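Local coordinates for nisin biosynthesis protein NisC (PDB 2G0D) that catalyses the zinc-dependent cyclisation of dehydrated prenisin, adding cysteine thiols to dehydrated residues to form the thioether rings of nisin, at residues G142-L147 with I160-F165; E184-Q189 with E193-G198; I214-H219 with D403-G408. One frame throughout, in Å; residues are numbered along the deposited sequence.

Interaction 1 of 3, residues G142-L147 with I160-F165; sequences GILSYL and ILIINF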
loop_
_atom_site.group_PDB
_atom_site.type_symbol
_atom_site.label_atom_id
_atom_site.label_comp_id
_atom_site.label_asym_id
_atom_site.label_seq_id
_atom_site.Cartn_x
_atom_site.Cartn_y
_atom_site.Cartn_z
ATOM N N GLY A 142 4.057 -2.084 -5.822
ATOM C CA GLY A 142 3.205 -2.974 -5.034
ATOM C C GLY A 142 3.585 -4.447 -5.183
ATOM O O GLY A 142 3.647 -5.177 -4.205
ATOM N N ILE A 143 3.856 -4.876 -6.408
ATOM C CA ILE A 143 4.311 -6.258 -6.664
ATOM C C ILE A 143 5.622 -6.555 -5.942
ATOM O O ILE A 143 5.746 -7.598 -5.303
ATOM C CB ILE A 143 4.421 -6.559 -8.177
ATOM C CG1 ILE A 143 3.020 -6.665 -8.787
ATOM C CG2 ILE A 143 5.228 -7.856 -8.444
ATOM C CD1 ILE A 143 2.988 -6.824 -10.349
ATOM N N LEU A 144 6.579 -5.627 -6.024
ATOM C CA LEU A 144 7.869 -5.743 -5.327
ATOM C C LEU A 144 7.693 -5.839 -3.801
ATOM O O LEU A 144 8.416 -6.552 -3.120
ATOM C CB LEU A 144 8.776 -4.574 -5.742
ATOM C CG LEU A 144 10.246 -4.521 -5.274
ATOM C CD1 LEU A 144 11.004 -5.823 -5.599
ATOM C CD2 LEU A 144 10.935 -3.343 -5.877
ATOM N N SER A 145 6.704 -5.138 -3.267
ATOM C CA SER A 145 6.421 -5.173 -1.815
ATOM C C SER A 145 6.210 -6.615 -1.360
ATOM O O SER A 145 6.818 -7.068 -0.376
ATOM C CB SER A 145 5.183 -4.345 -1.475
ATOM O OG SER A 145 5.056 -4.229 -0.064
ATOM N N TYR A 146 5.333 -7.320 -2.087
ATOM C CA TYR A 146 5.104 -8.747 -1.889
ATOM C C TYR A 146 6.365 -9.576 -2.161
ATOM O O TYR A 146 6.746 -10.406 -1.322
ATOM C CB TYR A 146 3.939 -9.291 -2.745
ATOM C CG TYR A 146 3.948 -10.813 -2.793
ATOM C CD1 TYR A 146 3.528 -11.572 -1.694
ATOM C CD2 TYR A 146 4.406 -11.490 -3.918
ATOM C CE1 TYR A 146 3.574 -12.972 -1.719
ATOM C CE2 TYR A 146 4.468 -12.894 -3.954
ATOM C CZ TYR A 146 4.065 -13.630 -2.845
ATOM O OH TYR A 146 4.107 -15.020 -2.884
ATOM N N LEU A 147 7.006 -9.357 -3.311
ATOM C CA LEU A 147 8.198 -10.159 -3.697
ATOM C C LEU A 147 9.288 -10.152 -2.644
ATOM O O LEU A 147 9.871 -11.197 -2.382
ATOM C CB LEU A 147 8.760 -9.757 -5.078
ATOM C CG LEU A 147 7.836 -10.064 -6.274
ATOM C CD1 LEU A 147 8.386 -9.402 -7.558
ATOM C CD2 LEU A 147 7.635 -11.565 -6.483
ATOM N N ILE A 160 15.874 -7.319 -8.906
ATOM C CA ILE A 160 16.838 -6.370 -9.447
ATOM C C ILE A 160 16.325 -5.728 -10.741
ATOM O O ILE A 160 16.503 -4.521 -10.957
ATOM C CB ILE A 160 18.214 -7.070 -9.591
ATOM C CG1 ILE A 160 18.875 -7.135 -8.208
ATOM C CG2 ILE A 160 19.116 -6.386 -10.625
ATOM C CD1 ILE A 160 19.746 -8.385 -8.030
ATOM N N LEU A 161 15.669 -6.536 -11.575
ATOM C CA LEU A 161 15.027 -6.072 -12.804
ATOM C C LEU A 161 13.984 -4.995 -12.515
ATOM O O LEU A 161 13.973 -3.957 -13.183
ATOM C CB LEU A 161 14.374 -7.245 -13.567
ATOM C CG LEU A 161 13.735 -6.927 -14.928
ATOM C CD1 LEU A 161 14.793 -6.874 -16.055
ATOM C CD2 LEU A 161 12.641 -7.961 -15.253
ATOM N N ILE A 162 13.108 -5.248 -11.541
ATOM C CA ILE A 162 12.091 -4.260 -11.093
ATOM C C ILE A 162 12.747 -3.001 -10.477
ATOM O O ILE A 162 12.405 -1.856 -10.822
ATOM C CB ILE A 162 11.140 -4.868 -10.025
ATOM C CG1 ILE A 162 10.225 -5.931 -10.639
ATOM C CG2 ILE A 162 10.316 -3.802 -9.340
ATOM C CD1 ILE A 162 9.557 -6.835 -9.611
ATOM N N ILE A 163 13.687 -3.221 -9.563
ATOM C CA ILE A 163 14.416 -2.122 -8.908
ATOM C C ILE A 163 15.092 -1.204 -9.938
ATOM O O ILE A 163 14.947 0.028 -9.862
ATOM C CB ILE A 163 15.425 -2.659 -7.868
ATOM C CG1 ILE A 163 14.698 -3.044 -6.568
ATOM C CG2 ILE A 163 16.563 -1.622 -7.544
ATOM C CD1 ILE A 163 15.443 -4.105 -5.774
ATOM N N ASN A 164 15.796 -1.798 -10.905
ATOM C CA ASN A 164 16.462 -1.012 -11.958
ATOM C C ASN A 164 15.457 -0.265 -12.824
ATOM O O ASN A 164 15.666 0.903 -13.160
ATOM C CB ASN A 164 17.345 -1.894 -12.852
ATOM C CG ASN A 164 18.674 -2.251 -12.215
ATOM O OD1 ASN A 164 19.016 -1.779 -11.131
ATOM N ND2 ASN A 164 19.439 -3.107 -12.899
ATOM N N PHE A 165 14.355 -0.940 -13.166
ATOM C CA PHE A 165 13.285 -0.332 -13.939
ATOM C C PHE A 165 12.620 0.859 -13.229
ATOM O O PHE A 165 12.414 1.919 -13.840
ATOM C CB PHE A 165 12.249 -1.382 -14.323
ATOM C CG PHE A 165 11.034 -0.818 -15.000
ATOM C CD1 PHE A 165 10.992 -0.696 -16.390
ATOM C CD2 PHE A 165 9.931 -0.410 -14.251
ATOM C CE1 PHE A 165 9.860 -0.174 -17.017
ATOM C CE2 PHE A 165 8.801 0.117 -14.871
ATOM C CZ PHE A 165 8.768 0.226 -16.254
#

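Interaction 2 of 3, residues E184-Q189 with E193-G198; sequences ENQMSQ and EMYPLG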
loop_
_atom_site.group_PDB
_atom_site.type_symbol
_atom_site.label_atom_id
_atom_site.label_comp_id
_atom_site.label_asym_id
_atom_site.label_seq_id
_atom_site.Cartn_x
_atom_site.Cartn_y
_atom_site.Cartn_z
ATOM N N GLU A 184 -3.512 12.762 -20.882
ATOM C CA GLU A 184 -4.178 11.655 -21.576
ATOM C C GLU A 184 -4.012 10.304 -20.881
ATOM O O GLU A 184 -4.845 9.416 -21.056
ATOM C CB GLU A 184 -3.664 11.576 -23.032
ATOM C CG GLU A 184 -2.203 11.108 -23.184
ATOM C CD GLU A 184 -1.460 11.801 -24.323
ATOM O OE1 GLU A 184 -0.982 12.940 -24.107
ATOM O OE2 GLU A 184 -1.338 11.208 -25.424
ATOM N N ASN A 185 -2.929 10.165 -20.113
ATOM C CA ASN A 185 -2.562 8.906 -19.446
ATOM C C ASN A 185 -2.899 8.942 -17.942
ATOM O O ASN A 185 -2.410 8.125 -17.160
ATOM C CB ASN A 185 -1.067 8.577 -19.677
ATOM C CG ASN A 185 -0.726 8.270 -21.163
ATOM O OD1 ASN A 185 -1.379 7.458 -21.820
ATOM N ND2 ASN A 185 0.331 8.895 -21.663
ATOM N N GLN A 186 -3.725 9.908 -17.537
ATOM C CA GLN A 186 -4.221 9.976 -16.151
ATOM C C GLN A 186 -5.228 8.844 -15.980
ATOM O O GLN A 186 -5.819 8.389 -16.967
ATOM C CB GLN A 186 -4.858 11.340 -15.844
ATOM C CG GLN A 186 -3.905 12.553 -15.829
ATOM C CD GLN A 186 -2.972 12.611 -14.614
ATOM O OE1 GLN A 186 -3.284 12.100 -13.530
ATOM N NE2 GLN A 186 -1.828 13.261 -14.788
ATOM N N MET A 187 -5.407 8.376 -14.743
ATOM C CA MET A 187 -6.198 7.165 -14.470
ATOM C C MET A 187 -7.708 7.321 -14.706
ATOM O O MET A 187 -8.435 6.328 -14.882
ATOM C CB MET A 187 -5.946 6.689 -13.046
ATOM C CG MET A 187 -4.548 6.137 -12.840
ATOM S SD MET A 187 -4.280 5.614 -11.143
ATOM C CE MET A 187 -4.028 7.191 -10.345
ATOM N N SER A 188 -8.168 8.570 -14.693
ATOM C CA SER A 188 -9.561 8.892 -14.977
ATOM C C SER A 188 -9.677 10.284 -15.573
ATOM O O SER A 188 -8.704 11.051 -15.602
ATOM C CB SER A 188 -10.403 8.806 -13.711
ATOM O OG SER A 188 -9.939 9.736 -12.761
ATOM N N GLN A 189 -10.882 10.608 -16.033
ATOM C CA GLN A 189 -11.129 11.874 -16.715
ATOM C C GLN A 189 -11.155 13.075 -15.767
ATOM O O GLN A 189 -10.632 14.141 -16.100
ATOM C CB GLN A 189 -12.377 11.781 -17.570
ATOM C CG GLN A 189 -12.265 10.674 -18.619
ATOM C CD GLN A 189 -12.739 11.111 -19.992
ATOM O OE1 GLN A 189 -13.726 10.585 -20.520
ATOM N NE2 GLN A 189 -12.035 12.079 -20.582
ATOM N N GLU A 193 -8.832 16.122 -16.553
ATOM C CA GLU A 193 -9.307 17.502 -16.579
ATOM C C GLU A 193 -8.662 18.327 -15.469
ATOM O O GLU A 193 -8.385 19.512 -15.668
ATOM C CB GLU A 193 -10.835 17.552 -16.494
ATOM C CG GLU A 193 -11.532 17.257 -17.825
ATOM C CD GLU A 193 -12.962 16.738 -17.679
ATOM O OE1 GLU A 193 -13.564 16.859 -16.589
ATOM O OE2 GLU A 193 -13.491 16.202 -18.680
ATOM N N MET A 194 -8.415 17.711 -14.311
ATOM C CA MET A 194 -7.649 18.378 -13.248
ATOM C C MET A 194 -6.227 18.679 -13.729
ATOM O O MET A 194 -5.629 19.681 -13.324
ATOM C CB MET A 194 -7.611 17.546 -11.955
ATOM C CG MET A 194 -6.868 18.214 -10.787
ATOM S SD MET A 194 -6.895 17.226 -9.257
ATOM C CE MET A 194 -5.787 18.172 -8.191
ATOM N N TYR A 195 -5.705 17.821 -14.608
ATOM C CA TYR A 195 -4.325 17.935 -15.082
ATOM C C TYR A 195 -4.225 18.029 -16.616
ATOM O O TYR A 195 -3.664 17.136 -17.254
ATOM C CB TYR A 195 -3.463 16.774 -14.539
ATOM C CG TYR A 195 -3.377 16.718 -13.022
ATOM C CD1 TYR A 195 -2.727 17.731 -12.309
ATOM C CD2 TYR A 195 -3.943 15.656 -12.299
ATOM C CE1 TYR A 195 -2.641 17.704 -10.926
ATOM C CE2 TYR A 195 -3.858 15.614 -10.890
ATOM C CZ TYR A 195 -3.206 16.654 -10.223
ATOM O OH TYR A 195 -3.099 16.674 -8.857
ATOM N N PRO A 196 -4.733 19.130 -17.211
ATOM C CA PRO A 196 -4.770 19.247 -18.683
ATOM C C PRO A 196 -3.387 19.358 -19.342
ATOM O O PRO A 196 -3.268 19.178 -20.555
ATOM C CB PRO A 196 -5.594 20.516 -18.920
ATOM C CG PRO A 196 -5.411 21.321 -17.684
ATOM C CD PRO A 196 -5.272 20.332 -16.554
ATOM N N LEU A 197 -2.364 19.665 -18.546
ATOM C CA LEU A 197 -0.975 19.651 -18.998
ATOM C C LEU A 197 -0.192 18.537 -18.302
ATOM O O LEU A 197 1.044 18.532 -18.292
ATOM C CB LEU A 197 -0.314 21.016 -18.764
ATOM C CG LEU A 197 -0.879 22.241 -19.513
ATOM C CD1 LEU A 197 -0.133 23.495 -19.109
ATOM C CD2 LEU A 197 -0.828 22.073 -21.027
ATOM N N GLY A 198 -0.921 17.586 -17.721
ATOM C CA GLY A 198 -0.311 16.459 -17.021
ATOM C C GLY A 198 0.202 16.821 -15.635
ATOM O O GLY A 198 -0.008 17.942 -15.153
#

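Interaction 3 of 3, residues I214-H219 with D403-G408; sequences ILAYAH and DDFLKG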
loop_
_atom_site.group_PDB
_atom_site.type_symbol
_atom_site.label_atom_id
_atom_site.label_comp_id
_atom_site.label_asym_id
_atom_site.label_seq_id
_atom_site.Cartn_x
_atom_site.Cartn_y
_atom_site.Cartn_z
ATOM N N ILE A 214 9.502 1.899 -1.708
ATOM C CA ILE A 214 9.844 0.533 -2.119
ATOM C C ILE A 214 11.345 0.403 -2.375
ATOM O O ILE A 214 11.953 -0.623 -2.048
ATOM C CB ILE A 214 8.938 -0.040 -3.276
ATOM C CG1 ILE A 214 8.838 -1.569 -3.174
ATOM C CG2 ILE A 214 9.441 0.364 -4.672
ATOM C CD1 ILE A 214 8.203 -2.079 -1.839
ATOM N N LEU A 215 11.954 1.456 -2.918
ATOM C CA LEU A 215 13.421 1.461 -3.085
ATOM C C LEU A 215 14.216 1.475 -1.789
ATOM O O LEU A 215 15.289 0.855 -1.719
ATOM C CB LEU A 215 13.876 2.622 -3.961
ATOM C CG LEU A 215 13.359 2.563 -5.401
ATOM C CD1 LEU A 215 13.741 3.854 -6.111
ATOM C CD2 LEU A 215 13.862 1.328 -6.189
ATOM N N ALA A 216 13.719 2.205 -0.788
ATOM C CA ALA A 216 14.327 2.210 0.531
ATOM C C ALA A 216 14.205 0.817 1.160
ATOM O O ALA A 216 15.182 0.278 1.691
ATOM C CB ALA A 216 13.656 3.265 1.427
ATOM N N TYR A 217 12.992 0.251 1.104
ATOM C CA TYR A 217 12.743 -1.097 1.644
ATOM C C TYR A 217 13.599 -2.145 0.951
ATOM O O TYR A 217 14.197 -2.946 1.631
ATOM C CB TYR A 217 11.260 -1.472 1.586
ATOM C CG TYR A 217 10.895 -2.820 2.208
ATOM C CD1 TYR A 217 11.196 -3.109 3.544
ATOM C CD2 TYR A 217 10.218 -3.796 1.462
ATOM C CE1 TYR A 217 10.844 -4.330 4.119
ATOM C CE2 TYR A 217 9.855 -5.012 2.044
ATOM C CZ TYR A 217 10.159 -5.262 3.356
ATOM O OH TYR A 217 9.812 -6.475 3.912
ATOM N N ALA A 218 13.668 -2.125 -0.383
ATOM C CA ALA A 218 14.609 -2.966 -1.163
ATOM C C ALA A 218 16.055 -2.860 -0.678
ATOM O O ALA A 218 16.685 -3.879 -0.455
ATOM C CB ALA A 218 14.525 -2.645 -2.676
ATOM N N HIS A 219 16.571 -1.639 -0.485
ATOM C CA HIS A 219 17.909 -1.459 0.096
ATOM C C HIS A 219 18.123 -2.169 1.443
ATOM O O HIS A 219 19.097 -2.894 1.597
ATOM C CB HIS A 219 18.302 0.014 0.221
ATOM C CG HIS A 219 19.652 0.215 0.848
ATOM N ND1 HIS A 219 19.821 0.781 2.096
ATOM C CD2 HIS A 219 20.895 -0.107 0.412
ATOM C CE1 HIS A 219 21.112 0.826 2.386
ATOM N NE2 HIS A 219 21.782 0.292 1.380
ATOM N N ASP A 403 7.164 -3.899 9.143
ATOM C CA ASP A 403 7.472 -4.240 10.529
ATOM C C ASP A 403 8.875 -4.782 10.671
ATOM O O ASP A 403 9.456 -4.690 11.759
ATOM C CB ASP A 403 6.511 -5.297 11.098
ATOM C CG ASP A 403 5.114 -4.751 11.390
ATOM O OD1 ASP A 403 4.844 -3.530 11.163
ATOM O OD2 ASP A 403 4.268 -5.575 11.820
ATOM N N ASP A 404 9.416 -5.318 9.575
ATOM C CA ASP A 404 10.781 -5.890 9.529
ATOM C C ASP A 404 11.861 -4.931 9.041
ATOM O O ASP A 404 13.007 -5.350 8.823
ATOM C CB ASP A 404 10.796 -7.138 8.633
ATOM C CG ASP A 404 10.453 -6.816 7.163
ATOM O OD1 ASP A 404 9.746 -5.811 6.885
ATOM O OD2 ASP A 404 10.871 -7.589 6.273
ATOM N N PHE A 405 11.511 -3.654 8.894
ATOM C CA PHE A 405 12.390 -2.678 8.296
ATOM C C PHE A 405 13.762 -2.618 9.000
ATOM O O PHE A 405 14.768 -2.283 8.374
ATOM C CB PHE A 405 11.745 -1.267 8.283
ATOM C CG PHE A 405 12.322 -0.357 7.224
ATOM C CD1 PHE A 405 11.788 -0.340 5.932
ATOM C CD2 PHE A 405 13.422 0.462 7.501
ATOM C CE1 PHE A 405 12.348 0.479 4.911
ATOM C CE2 PHE A 405 13.976 1.277 6.500
ATOM C CZ PHE A 405 13.442 1.266 5.195
ATOM N N LEU A 406 13.787 -2.914 10.296
ATOM C CA LEU A 406 15.023 -2.812 11.073
ATOM C C LEU A 406 15.487 -4.173 11.542
ATOM O O LEU A 406 16.309 -4.267 12.439
ATOM C CB LEU A 406 14.872 -1.839 12.255
ATOM C CG LEU A 406 14.584 -0.380 11.873
ATOM C CD1 LEU A 406 13.962 0.401 13.068
ATOM C CD2 LEU A 406 15.838 0.320 11.323
ATOM N N LYS A 407 14.941 -5.231 10.942
ATOM C CA LYS A 407 15.391 -6.591 11.256
ATOM C C LYS A 407 16.567 -6.999 10.382
ATOM O O LYS A 407 17.227 -8.013 10.645
ATOM C CB LYS A 407 14.246 -7.596 11.110
ATOM C CG LYS A 407 13.075 -7.376 12.068
ATOM C CD LYS A 407 13.526 -7.236 13.499
ATOM C CE LYS A 407 12.334 -6.935 14.387
ATOM N NZ LYS A 407 12.739 -6.903 15.802
ATOM N N GLY A 408 16.835 -6.211 9.344
ATOM C CA GLY A 408 18.036 -6.412 8.525
ATOM C C GLY A 408 17.783 -7.192 7.246
ATOM O O GLY A 408 16.799 -6.913 6.503
#

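Interaction 1 of 3, residues G142-L147 with I160-F165
Leu147 and Ile162 meet across an interface whose polar bonds run along the two helices: Asn164 N reaches Ile160 O at 2.8 Å on one, and Leu147 N reaches Ile143 O at 2.9 Å on the other. What joins the helices is purely aliphatic. The segment axes approach to 10.7 Å and run roughly antiparallel, at 145°, with Leu144 and Ile162 facing each other. Ile162 takes part in two of the three side-chain contacts, one through each branch. Its CG2 lies against the Leu144 isobutyl group, 3.5 Å from Leu144 CD2, the two side chains sliding past one another in opposite senses. Its other branch, with CG1 anti to the carbonyl carbon (chi1 -69°), carries CD1 to the Leu147 side chain. There the methyls Leu147 CD1 and Ile162 CD1 close to 3.5 Å, tighter than an ordinary carbon contact. Leu144 has CG anti to its own N (chi1 -174°), which turns CD2 to a second partner. This methyl sits 3.8 Å from Ile163 CG1, the Leu144 and Ile163 chains crossing at about a right angle. The touching residues are all buried, and both helices belong to the alpha toroid. Helix 208-221 closes one flank through Ile214 on Leu144 and Ala218 on Ile163, while helix 100-122 packs Val117 on Ile162 and Ile113 on Ile143.

Interaction 2 of 3, residues E184-Q189 with E193-G198
Gln186 and Tyr195 bracket the short helix 189-194, which gives way to a type I beta turn from Tyr195 to Gly198; Ser188 occupies the N-cap position, its OG bonded to Glu191 OE1. The two side chains cross at about a right angle, although the amide and ring planes are only 35° apart. Gln186 bends at chi2, bringing its whole amide up to the near part of the tyrosine side chain. On one side of the amide OE1 comes obliquely to the ring, 3.8 Å from Tyr195 CD2. On the other, NE2 rests 3.9 Å from Tyr195 CB and reaches on toward the Gly198 backbone. Between Gln186 and Tyr195 these are van der Waals contacts; NE2 finds its hydrogen bond just outside the two segments. Leu197 O and Tyr195 O are held by the hydroxyls of Tyr180 and Ser183, respectively, tying the turn to the chain ahead of Gln186. Met194 CG lies 3.9 Å above the Tyr195 ring plane, over its centre. At the exposed side of the helix Gln189 and Glu193 stand one turn apart. This helical turn is closed by Glu193 N giving its hydrogen to Gln189 O at 2.7 Å, with an N-H...O angle of 153°. The bond comes in nearly in line with the carbonyl, at a C=O...N angle of 163°, and Glu193 CB settles 3.4 Å from the same Gln189 O.

Interaction 3 of 3, residues I214-H219 with D403-G408
Tyr217 and Asp404 make the polar link between helix 208-221 and the C-terminal loop: the phenol OH donates to Asp404 OD2 at 2.8 Å, using the syn lone pair of that oxygen. The carboxylate lies at the edge of the ring, with the two planes 58° apart. Its other oxygen, OD1, comes 3.3 Å from Tyr217 CE1 at the ring edge. Asp404 gets there with CG lodged between its backbone N and carbonyl carbon (chi1 64°). Phe405, the next residue, packs on the same tyrosine nearer the helix. Its CD1 approaches the edge of the Tyr217 ring, 3.7 Å from Tyr217 CD1, as the two side chains slide past each other in opposite directions. Farther along the ring, Phe405 CE1 touches the helix backbone, 3.6 Å from Tyr217 CA. Phe405 CZ then passes Ala216 CB at 4.3 Å. Beyond this first shell, Phe402 stacks with Tyr217, and Tyr290 of helix 281-294 stacks with Phe405. Lys221, on the same helix as Tyr217, forms a salt bridge with Asp404 OD2. Polar and aromatic contacts together thus join the C-terminal segment to helix 208-221. One carboxylate oxygen takes both the phenol hydrogen and the lysine charge, which would probably favour an ionised Asp404.

Overall arrangement
Interactions 1 and 3 are both buried and adjoin, their centres about 13 Å apart: helix 208-221 carries one side of interaction 3 and packs on both helices of interaction 1, with Ser145 CA 3.6 Å from Ile214 CD1. Interaction 2 stands apart, its centre about 26 Å from that of interaction 1 and 33 Å from that of interaction 3. It is partly exposed and local in sequence, whereas interaction 3 spans 184 residues, joining helix 208-221 to the C-terminal segment. Interaction 1 sets aliphatic branches between core helices, interaction 2 combines backbone bonding with amide-ring packing near the surface, and interaction 3 brings together aromatics and a carboxylate.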